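Local coordinates for protein phosphoribosylaminoimidazole carboxylase, ATPase subunit (Bacillus anthracis, PDB 3R5H) that probably catalyses the ATP-dependent carboxylation of 5-aminoimidazole ribonucleotide to N5-carboxyaminoimidazole ribonucleotide in purine biosynthesis, at residues A[25-30]-A[51-56]. Sequence-based numbering, arbitrary orientation.
With AIR (5-aminoimidazole ribonucleotide), chain D.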
loop_
_atom_site.group_PDB
_atom_site.type_symbol
_atom_site.label_atom_id
_atom_site.label_comp_id
_atom_site.label_asym_id
_atom_site.label_seq_id
_atom_site.Cartn_x
_atom_site.Cartn_y
_atom_site.Cartn_z
ATOM N N LEU A 25 12.080 -1.183 -7.377
ATOM C CA LEU A 25 11.479 -2.515 -7.197
ATOM C C LEU A 25 11.709 -3.045 -5.782
ATOM O O LEU A 25 10.751 -3.450 -5.096
ATOM C CB LEU A 25 11.963 -3.501 -8.271
ATOM C CG LEU A 25 11.862 -2.977 -9.713
ATOM C CD1 LEU A 25 12.326 -4.024 -10.701
ATOM C CD2 LEU A 25 10.441 -2.536 -10.052
ATOM N N GLY A 26 12.962 -2.992 -5.330
ATOM C CA GLY A 26 13.294 -3.326 -3.933
ATOM C C GLY A 26 12.563 -2.456 -2.926
ATOM O O GLY A 26 12.091 -2.932 -1.903
ATOM N N ARG A 27 12.436 -1.174 -3.216
ATOM C CA ARG A 27 11.713 -0.272 -2.320
ATOM C C ARG A 27 10.236 -0.675 -2.155
ATOM O O ARG A 27 9.713 -0.733 -1.051
ATOM C CB ARG A 27 11.828 1.180 -2.818
ATOM C CG ARG A 27 11.043 2.219 -1.989
ATOM C CD ARG A 27 11.076 3.539 -2.701
ATOM N NE ARG A 27 10.280 4.594 -2.059
ATOM C CZ ARG A 27 10.750 5.495 -1.196
ATOM N NH1 ARG A 27 12.021 5.456 -0.784
ATOM N NH2 ARG A 27 9.942 6.439 -0.731
ATOM N N MET A 28 9.567 -0.933 -3.259
ATOM C CA MET A 28 8.160 -1.317 -3.214
ATOM C C MET A 28 7.921 -2.707 -2.608
ATOM O O MET A 28 6.919 -2.896 -1.904
ATOM C CB MET A 28 7.547 -1.143 -4.600
ATOM C CG MET A 28 7.494 0.343 -4.985
ATOM S SD MET A 28 6.742 0.732 -6.584
ATOM C CE MET A 28 8.060 0.249 -7.675
ATOM N N MET A 29 8.842 -3.650 -2.851
ATOM C CA MET A 29 8.872 -4.938 -2.139
ATOM C C MET A 29 8.926 -4.696 -0.634
ATOM O O MET A 29 8.146 -5.273 0.129
ATOM C CB MET A 29 10.131 -5.756 -2.491
ATOM C CG MET A 29 10.127 -6.519 -3.831
ATOM S SD MET A 29 11.750 -7.336 -4.020
ATOM C CE MET A 29 11.730 -7.770 -5.760
ATOM N N ALA A 30 9.882 -3.867 -0.222
ATOM C CA ALA A 30 10.104 -3.542 1.182
ATOM C C ALA A 30 8.866 -2.924 1.847
ATOM O O ALA A 30 8.490 -3.321 2.962
ATOM C CB ALA A 30 11.326 -2.606 1.330
ATOM N N CYS A 51 15.435 1.826 -1.798
ATOM C CA CYS A 51 15.113 0.742 -0.877
ATOM C C CYS A 51 15.718 1.000 0.487
ATOM O O CYS A 51 15.076 0.751 1.518
ATOM C CB CYS A 51 15.574 -0.613 -1.420
ATOM S SG CYS A 51 14.988 -2.009 -0.448
ATOM N N ALA A 52 16.944 1.521 0.495
ATOM C CA ALA A 52 17.632 1.792 1.761
ATOM C C ALA A 52 16.860 2.780 2.617
ATOM O O ALA A 52 16.920 2.712 3.832
ATOM C CB ALA A 52 19.067 2.283 1.522
ATOM N N GLN A 53 16.121 3.682 1.973
ATOM C CA GLN A 53 15.295 4.670 2.676
ATOM C C GLN A 53 14.132 4.050 3.457
ATOM O O GLN A 53 13.483 4.736 4.261
ATOM C CB GLN A 53 14.741 5.706 1.685
ATOM C CG GLN A 53 15.787 6.591 1.025
ATOM C CD GLN A 53 15.275 7.301 -0.219
ATOM O OE1 GLN A 53 14.074 7.551 -0.373
ATOM N NE2 GLN A 53 16.187 7.624 -1.118
ATOM N N VAL A 54 13.831 2.783 3.177
ATOM C CA VAL A 54 12.750 2.070 3.869
ATOM C C VAL A 54 13.284 0.813 4.593
ATOM O O VAL A 54 12.532 0.089 5.229
ATOM C CB VAL A 54 11.564 1.685 2.889
ATOM C CG1 VAL A 54 10.940 2.935 2.238
ATOM C CG2 VAL A 54 12.045 0.785 1.787
ATOM N N ALA A 55 14.580 0.553 4.498
ATOM C CA ALA A 55 15.147 -0.649 5.098
ATOM C C ALA A 55 15.597 -0.409 6.526
ATOM O O ALA A 55 15.891 0.717 6.912
ATOM C CB ALA A 55 16.296 -1.156 4.273
ATOM N N ASP A 56 15.636 -1.479 7.308
ATOM C CA ASP A 56 16.203 -1.436 8.649
ATOM C C ASP A 56 17.734 -1.463 8.610
ATOM O O ASP A 56 18.395 -0.797 9.413
ATOM C CB ASP A 56 15.657 -2.589 9.478
ATOM C CG ASP A 56 14.140 -2.614 9.474
ATOM O OD1 ASP A 56 13.543 -2.014 10.380
ATOM O OD2 ASP A 56 13.542 -3.188 8.537
HETATM N N1 AIR D . 15.293 -2.420 -12.484
HETATM C C2 AIR D . 15.958 -3.584 -12.324
HETATM N N3 AIR D . 15.974 -4.276 -13.495
HETATM C C4 AIR D . 15.309 -3.564 -14.437
HETATM C C5 AIR D . 14.914 -2.435 -13.752
HETATM N N6 AIR D . 14.201 -1.428 -14.322
HETATM C "C1'" AIR D . 15.036 -1.352 -11.475
HETATM C "C2'" AIR D . 15.648 -1.742 -10.149
HETATM C "C3'" AIR D . 17.008 -1.057 -10.203
HETATM C "C4'" AIR D . 16.643 0.265 -10.840
HETATM O "O4'" AIR D . 15.673 -0.110 -11.829
HETATM O "O2'" AIR D . 14.796 -1.201 -9.134
HETATM O "O3'" AIR D . 17.661 -0.910 -8.936
HETATM C "C5'" AIR D . 17.833 0.992 -11.442
HETATM O "O5'" AIR D . 17.497 2.379 -11.473
HETATM P P AIR D . 18.618 3.539 -11.514
HETATM O O6 AIR D . 19.445 3.182 -12.728
HETATM O O7 AIR D . 19.366 3.405 -10.206
HETATM O O8 AIR D . 17.801 4.802 -11.634
#
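Cys51 packs against the backbone of helix 24-35 at Gly26, where the absence of a side chain lets the loop come close: Cys51 SG lies 3.5 Å from Gly26 C. The CA atoms of Arg27 and Cys51 are only 3.8 Å apart. With SG anti to the backbone N (chi1 -171°), the sulfur is directed along the helix, and Ala30 CB meets it one turn further on. The closest pair of carbons is Ala30 CB and Val54 CG2, 3.5 Å apart, tighter than usual van der Waals contact. Ile19 and Val42 of the parallel sheet also touch Cys51, on the buried side of the contact.

Packing is looser toward Gln53, which is partly exposed. The extended Arg27 side chain, its CG anti to the backbone N, reaches past Val54, whose CG1 sits over the rim of one guanidinium face. Arg27 NH1 makes a weak, bent hydrogen bond to Gln53 OE1 (3.0 Å, 128° at the hydrogen). The guanidinium and amide planes are 77° apart. NH1 also bonds to Pro50 O, and stronger ties lie elsewhere: NH2 donates to Lys34 O of the second subunit, and Gln53 NE2 to Gly345 O.

Leu25 N donates a nearly straight bond to O2' of the bound aminoimidazole ribonucleotide (3.2 Å). In this strand-turn-helix with its close-packed glycine, consistent with a Rossmann-type GxGxxG pattern, the first turn of the helix holds the ribose of aminoimidazole ribonucleotide in the preATP-grasp domain.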